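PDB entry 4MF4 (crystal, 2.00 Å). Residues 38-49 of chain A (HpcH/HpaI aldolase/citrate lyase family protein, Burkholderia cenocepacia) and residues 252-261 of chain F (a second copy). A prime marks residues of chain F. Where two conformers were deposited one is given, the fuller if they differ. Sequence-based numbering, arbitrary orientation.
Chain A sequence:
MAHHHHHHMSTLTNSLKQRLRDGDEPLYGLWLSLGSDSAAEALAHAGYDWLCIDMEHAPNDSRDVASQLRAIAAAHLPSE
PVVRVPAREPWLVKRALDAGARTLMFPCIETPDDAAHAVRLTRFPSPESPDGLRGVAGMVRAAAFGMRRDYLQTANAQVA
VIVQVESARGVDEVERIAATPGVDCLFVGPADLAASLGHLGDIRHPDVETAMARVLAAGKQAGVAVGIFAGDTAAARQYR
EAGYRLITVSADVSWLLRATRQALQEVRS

Chain A (38-49) SAAEALAHAGYD
Chain F, residues 252-261: DVSWLLRATR

Two hydrogen bonds, both ending on backbone carbonyls, pin the C-terminal ends of the stretches together. The stronger runs from Tyr48 OH to Thr260′ O at 2.8 Å; chi1 -77° (m) and chi2 80° bring the hydroxyl to the helix, with the carbonyl at the ring edge, near its plane. The second, a weak one, runs from Arg261′ NH1 to His45 O at 3.0 Å, bent to 134° at the hydrogen. Arg261′ reaches it with chi1 m, chi2 t, chi3 p and chi4 95°; its CG, placed by chi1, lies 3.6 Å from Ala46 O.

The backbone that carries these groups is a helix, 252-261, against a helix that gives way to a turn. Residues 38-43 are helical, with a type I turn from Leu43 to Ala46, closed by Ala46 N to Leu43 O at 2.9 Å. Gly47, at phi/psi 90/5, takes a conformation in which a CB would jam against the preceding carbonyl; Tyr48 then extends at -73/150. The helices run in broadly the same direction, crossing at -40° with axes 10.4 Å apart at closest approach. In register, Ala39 CA lies 7.2 Å from Val253′ CA, and Ala46 CA 5.4 Å from Arg261′ CA.

The two stretches together bury 464 Å², summed over both sides. Ala39, Ala42 and Ala46 meet larger side chains, while Leu43 packs against Leu256′. Ala42 points toward the partner, its CB 3.7 Å from Val253′ CG2 (chi1 p) and 4.3 Å from Leu257′ CD1 (chi1 m, chi2 t). Ala39 CB lies 4.3 Å from Leu256′ CD2 (chi1 t, chi2 p). Leu43, m then t, sets CD2 4.0 Å from Leu256′ CG and 3.4 Å from Thr260′ OG1. That hydroxyl can be buried among apolar groups because chi1 p lets it donate to Leu256′ O in its own helix, 2.8 Å from OG1. Ala46 CB completes the packing, 4.0 Å from Thr260′ OG1.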

ATOM      1  N   SER A  38     -11.181  -7.691   1.799  0.50 17.89           N
ATOM      2  CA  SER A  38     -11.842  -8.927   1.403  0.50 17.92           C
ATOM      3  C   SER A  38     -12.664  -9.495   2.558  0.50 17.58           C
ATOM      4  O   SER A  38     -13.778  -9.943   2.347  0.50 17.48           O
ATOM      5  CB  SER A  38     -10.813  -9.940   0.876  0.50 18.53           C
ATOM      6  OG  SER A  38      -9.683  -9.999   1.725  0.50 18.21           O
ATOM      7  N   ALA A  39     -12.137  -9.419   3.780  1.00 16.93           N
ATOM      8  CA  ALA A  39     -12.846  -9.928   4.954  1.00 17.40           C
ATOM      9  C   ALA A  39     -14.098  -9.111   5.202  1.00 16.61           C
ATOM     10  O   ALA A  39     -15.143  -9.681   5.527  1.00 15.31           O
ATOM     11  CB  ALA A  39     -11.989  -9.931   6.209  1.00 17.12           C
ATOM     12  N   ALA A  40     -13.991  -7.796   5.032  1.00 15.49           N
ATOM     13  CA  ALA A  40     -15.141  -6.889   5.249  1.00 15.11           C
ATOM     14  C   ALA A  40     -16.229  -7.156   4.208  1.00 15.29           C
ATOM     15  O   ALA A  40     -17.450  -7.167   4.537  1.00 17.59           O
ATOM     16  CB  ALA A  40     -14.703  -5.434   5.167  1.00 14.74           C
ATOM     17  N   GLU A  41     -15.805  -7.324   2.965  1.00 14.44           N
ATOM     18  CA  GLU A  41     -16.749  -7.607   1.890  1.00 14.69           C
ATOM     19  C   GLU A  41     -17.390  -8.968   2.093  1.00 14.84           C
ATOM     20  O   GLU A  41     -18.633  -9.094   2.033  1.00 13.80           O
ATOM     21  CB  GLU A  41     -16.127  -7.538   0.494  1.00 15.72           C
ATOM     22  CG  GLU A  41     -17.213  -7.580  -0.567  1.00 15.76           C
ATOM     23  CD  GLU A  41     -16.755  -7.363  -1.974  1.00 17.36           C
ATOM     24  OE1 GLU A  41     -15.533  -7.211  -2.244  1.00 17.22           O
ATOM     25  OE2 GLU A  41     -17.676  -7.338  -2.842  1.00 19.40           O
ATOM     26  N   ALA A  42     -16.576  -9.979   2.415  1.00 14.64           N
ATOM     27  CA  ALA A  42     -17.160 -11.291   2.767  1.00 14.08           C
ATOM     28  C   ALA A  42     -18.184 -11.189   3.918  1.00 13.86           C
ATOM     29  O   ALA A  42     -19.308 -11.671   3.813  1.00 13.45           O
ATOM     30  CB  ALA A  42     -16.051 -12.305   3.070  1.00 14.39           C
ATOM     31  N   LEU A  43     -17.798 -10.563   5.031  1.00 13.28           N
ATOM     32  CA  LEU A  43     -18.694 -10.440   6.184  1.00 13.63           C
ATOM     33  C   LEU A  43     -19.959  -9.603   5.948  1.00 13.40           C
ATOM     34  O   LEU A  43     -20.974  -9.790   6.626  1.00 14.59           O
ATOM     35  CB  LEU A  43     -17.903 -10.005   7.439  1.00 13.35           C
ATOM     36  CG  LEU A  43     -16.927 -11.065   7.907  1.00 13.71           C
ATOM     37  CD1 LEU A  43     -15.991 -10.522   8.993  1.00 14.10           C
ATOM     38  CD2 LEU A  43     -17.668 -12.304   8.432  1.00 13.59           C
ATOM     39  N   ALA A  44     -19.905  -8.696   4.989  1.00 13.83           N
ATOM     40  CA  ALA A  44     -21.093  -8.007   4.504  1.00 14.42           C
ATOM     41  C   ALA A  44     -22.185  -8.943   3.960  1.00 15.87           C
ATOM     42  O   ALA A  44     -23.353  -8.505   3.827  1.00 16.68           O
ATOM     43  CB  ALA A  44     -20.725  -6.940   3.483  1.00 14.46           C
ATOM     44  N   HIS A  45     -21.846 -10.228   3.763  1.00 16.17           N
ATOM     45  CA  HIS A  45     -22.779 -11.266   3.330  1.00 16.68           C
ATOM     46  C   HIS A  45     -23.218 -12.162   4.506  1.00 17.04           C
ATOM     47  O   HIS A  45     -23.896 -13.156   4.317  1.00 18.20           O
ATOM     48  CB  HIS A  45     -22.139 -12.166   2.256  1.00 16.97           C
ATOM     49  CG  HIS A  45     -21.904 -11.488   0.950  1.00 17.47           C
ATOM     50  ND1 HIS A  45     -22.760 -11.620  -0.127  1.00 18.43           N
ATOM     51  CD2 HIS A  45     -20.930 -10.641   0.552  1.00 17.40           C
ATOM     52  CE1 HIS A  45     -22.295 -10.921  -1.146  1.00 17.71           C
ATOM     53  NE2 HIS A  45     -21.198 -10.305  -0.755  1.00 18.55           N
ATOM     54  N   ALA A  46     -22.846 -11.809   5.726  1.00 16.52           N
ATOM     55  CA  ALA A  46     -23.060 -12.682   6.864  1.00 15.35           C
ATOM     56  C   ALA A  46     -24.399 -12.444   7.587  1.00 15.61           C
ATOM     57  O   ALA A  46     -24.725 -13.177   8.513  1.00 14.89           O
ATOM     58  CB  ALA A  46     -21.899 -12.555   7.840  1.00 14.88           C
ATOM     59  N   GLY A  47     -25.149 -11.426   7.168  1.00 14.53           N
ATOM     60  CA  GLY A  47     -26.479 -11.144   7.719  1.00 14.75           C
ATOM     61  C   GLY A  47     -26.570 -10.217   8.932  1.00 14.58           C
ATOM     62  O   GLY A  47     -27.655 -10.026   9.493  1.00 14.13           O
ATOM     63  N   TYR A  48     -25.465  -9.640   9.361  1.00 13.82           N
ATOM     64  CA  TYR A  48     -25.475  -8.794  10.577  1.00 15.17           C
ATOM     65  C   TYR A  48     -26.162  -7.455  10.276  1.00 15.24           C
ATOM     66  O   TYR A  48     -26.129  -6.947   9.132  1.00 15.14           O
ATOM     67  CB  TYR A  48     -24.054  -8.562  11.090  1.00 14.77           C
ATOM     68  CG  TYR A  48     -23.533  -9.762  11.823  1.00 14.85           C
ATOM     69  CD1 TYR A  48     -23.031 -10.846  11.148  1.00 15.39           C
ATOM     70  CD2 TYR A  48     -23.534  -9.800  13.210  1.00 15.40           C
ATOM     71  CE1 TYR A  48     -22.616 -11.997  11.843  1.00 16.80           C
ATOM     72  CE2 TYR A  48     -23.092 -10.911  13.905  1.00 15.95           C
ATOM     73  CZ  TYR A  48     -22.640 -12.001  13.220  1.00 16.91           C
ATOM     74  OH  TYR A  48     -22.160 -13.065  13.922  1.00 19.80           O
ATOM     75  N   ASP A  49     -26.781  -6.875  11.294  1.00 15.95           N
ATOM     76  CA  ASP A  49     -27.371  -5.510  11.158  1.00 15.17           C
ATOM     77  C   ASP A  49     -26.290  -4.423  11.037  1.00 15.25           C
ATOM     78  O   ASP A  49     -26.488  -3.409  10.340  1.00 15.30           O
ATOM     79  CB  ASP A  49     -28.305  -5.255  12.315  1.00 15.22           C
ATOM     80  CG  ASP A  49     -29.368  -6.336  12.429  1.00 16.25           C
ATOM     81  OD1 ASP A  49     -30.063  -6.529  11.402  1.00 16.21           O
ATOM     82  OD2 ASP A  49     -29.460  -7.042  13.485  1.00 16.61           O
TER
ATOM     83  N   ASP F 252      -9.502 -20.081   4.939  1.00 14.61           N
ATOM     84  CA  ASP F 252      -9.743 -19.030   5.920  1.00 16.07           C
ATOM     85  C   ASP F 252     -11.110 -18.378   5.750  1.00 16.51           C
ATOM     86  O   ASP F 252     -11.837 -18.235   6.715  1.00 16.85           O
ATOM     87  CB  ASP F 252      -8.646 -17.946   5.924  1.00 16.29           C
ATOM     88  CG  ASP F 252      -8.365 -17.346   4.540  1.00 17.99           C
ATOM     89  OD1 ASP F 252      -9.056 -17.694   3.544  1.00 18.24           O
ATOM     90  OD2 ASP F 252      -7.438 -16.501   4.448  1.00 19.93           O
ATOM     91  N   VAL F 253     -11.448 -17.934   4.543  1.00 17.32           N
ATOM     92  CA  VAL F 253     -12.693 -17.135   4.399  1.00 17.79           C
ATOM     93  C   VAL F 253     -13.937 -17.985   4.620  1.00 17.22           C
ATOM     94  O   VAL F 253     -14.943 -17.471   5.100  1.00 16.03           O
ATOM     95  CB  VAL F 253     -12.778 -16.346   3.076  1.00 19.33           C
ATOM     96  CG1 VAL F 253     -12.923 -17.253   1.859  1.00 19.82           C
ATOM     97  CG2 VAL F 253     -13.889 -15.307   3.145  1.00 19.99           C
ATOM     98  N   SER F 254     -13.860 -19.283   4.277  1.00 16.67           N
ATOM     99  CA  SER F 254     -14.986 -20.220   4.408  1.00 16.20           C
ATOM    100  C   SER F 254     -15.292 -20.472   5.868  1.00 15.41           C
ATOM    101  O   SER F 254     -16.468 -20.452   6.289  1.00 13.48           O
ATOM    102  CB  SER F 254     -14.679 -21.551   3.677  1.00 16.76           C
ATOM    103  OG  SER F 254     -14.207 -21.301   2.352  1.00 17.90           O
ATOM    104  N   TRP F 255     -14.237 -20.685   6.668  1.00 15.42           N
ATOM    105  CA  TRP F 255     -14.438 -20.813   8.114  1.00 16.14           C
ATOM    106  C   TRP F 255     -14.936 -19.511   8.751  1.00 15.84           C
ATOM    107  O   TRP F 255     -15.746 -19.533   9.654  1.00 15.14           O
ATOM    108  CB  TRP F 255     -13.168 -21.290   8.819  1.00 16.87           C
ATOM    109  CG  TRP F 255     -12.839 -22.662   8.438  1.00 17.03           C
ATOM    110  CD1 TRP F 255     -11.713 -23.103   7.746  1.00 16.89           C
ATOM    111  CD2 TRP F 255     -13.649 -23.809   8.648  1.00 17.64           C
ATOM    112  NE1 TRP F 255     -11.787 -24.455   7.545  1.00 16.49           N
ATOM    113  CE2 TRP F 255     -12.968 -24.915   8.074  1.00 17.28           C
ATOM    114  CE3 TRP F 255     -14.865 -24.028   9.292  1.00 17.86           C
ATOM    115  CZ2 TRP F 255     -13.457 -26.181   8.150  1.00 18.65           C
ATOM    116  CZ3 TRP F 255     -15.369 -25.293   9.328  1.00 19.04           C
ATOM    117  CH2 TRP F 255     -14.680 -26.359   8.734  1.00 19.72           C
ATOM    118  N   LEU F 256     -14.417 -18.386   8.292  1.00 15.67           N
ATOM    119  CA  LEU F 256     -14.829 -17.115   8.833  1.00 16.45           C
ATOM    120  C   LEU F 256     -16.349 -16.890   8.613  1.00 16.28           C
ATOM    121  O   LEU F 256     -17.052 -16.468   9.508  1.00 15.16           O
ATOM    122  CB  LEU F 256     -14.022 -15.984   8.193  1.00 16.20           C
ATOM    123  CG  LEU F 256     -14.451 -14.592   8.633  1.00 16.78           C
ATOM    124  CD1 LEU F 256     -14.245 -14.396  10.131  1.00 17.77           C
ATOM    125  CD2 LEU F 256     -13.719 -13.553   7.815  1.00 17.10           C
ATOM    126  N   LEU F 257     -16.804 -17.171   7.402  1.00 15.96           N
ATOM    127  CA  LEU F 257     -18.214 -17.049   7.055  1.00 16.88           C
ATOM    128  C   LEU F 257     -19.088 -18.067   7.769  1.00 17.16           C
ATOM    129  O   LEU F 257     -20.150 -17.719   8.272  1.00 16.52           O
ATOM    130  CB  LEU F 257     -18.370 -17.189   5.545  1.00 16.88           C
ATOM    131  CG  LEU F 257     -18.199 -15.872   4.817  1.00 18.37           C
ATOM    132  CD1 LEU F 257     -18.032 -16.160   3.324  1.00 19.39           C
ATOM    133  CD2 LEU F 257     -19.428 -15.001   5.061  1.00 19.53           C
ATOM    134  N   ARG F 258     -18.651 -19.326   7.854  1.00 17.55           N
ATOM    135  CA  ARG F 258     -19.485 -20.335   8.528  1.00 18.77           C
ATOM    136  C   ARG F 258     -19.702 -19.959   9.985  1.00 17.89           C
ATOM    137  O   ARG F 258     -20.835 -19.958  10.494  1.00 16.67           O
ATOM    138  CB  ARG F 258     -18.830 -21.710   8.504  1.00 21.39           C
ATOM    139  CG  ARG F 258     -18.813 -22.350   7.134  1.00 26.67           C
ATOM    140  CD  ARG F 258     -17.814 -23.524   7.071  1.00 30.63           C
ATOM    141  NE  ARG F 258     -17.803 -24.094   5.715  1.00 34.25           N
ATOM    142  CZ  ARG F 258     -16.754 -24.614   5.077  1.00 37.11           C
ATOM    143  NH1 ARG F 258     -15.534 -24.655   5.613  1.00 36.27           N
ATOM    144  NH2 ARG F 258     -16.934 -25.067   3.842  1.00 39.83           N
ATOM    145  N   ALA F 259     -18.593 -19.675  10.675  1.00 16.32           N
ATOM    146  CA  ALA F 259     -18.654 -19.429  12.112  1.00 15.89           C
ATOM    147  C   ALA F 259     -19.439 -18.168  12.485  1.00 15.40           C
ATOM    148  O   ALA F 259     -20.240 -18.202  13.431  1.00 15.15           O
ATOM    149  CB  ALA F 259     -17.282 -19.401  12.714  1.00 14.93           C
ATOM    150  N   THR F 260     -19.273 -17.086  11.724  1.00 15.96           N
ATOM    151  CA  THR F 260     -19.973 -15.843  12.044  1.00 15.92           C
ATOM    152  C   THR F 260     -21.468 -15.984  11.762  1.00 16.41           C
ATOM    153  O   THR F 260     -22.293 -15.487  12.523  1.00 18.77           O
ATOM    154  CB  THR F 260     -19.378 -14.606  11.282  1.00 16.06           C
ATOM    155  OG1 THR F 260     -19.334 -14.843   9.876  1.00 15.23           O
ATOM    156  CG2 THR F 260     -17.990 -14.310  11.757  1.00 15.66           C
ATOM    157  N   ARG F 261     -21.843 -16.616  10.662  1.00 17.36           N
ATOM    158  CA  ARG F 261     -23.267 -16.850  10.366  1.00 18.06           C
ATOM    159  C   ARG F 261     -23.923 -17.832  11.340  1.00 17.24           C
ATOM    160  O   ARG F 261     -25.053 -17.628  11.733  1.00 16.62           O
ATOM    161  CB  ARG F 261     -23.436 -17.360   8.933  1.00 19.91           C
ATOM    162  CG  ARG F 261     -23.039 -16.347   7.867  1.00 21.56           C
ATOM    163  CD  ARG F 261     -23.371 -16.857   6.475  1.00 22.53           C
ATOM    164  NE  ARG F 261     -24.759 -17.271   6.452  1.00 25.71           N
ATOM    165  CZ  ARG F 261     -25.791 -16.531   6.059  1.00 27.80           C
ATOM    166  NH1 ARG F 261     -25.636 -15.310   5.534  1.00 29.06           N
ATOM    167  NH2 ARG F 261     -26.997 -17.061   6.141  1.00 30.89           N
TER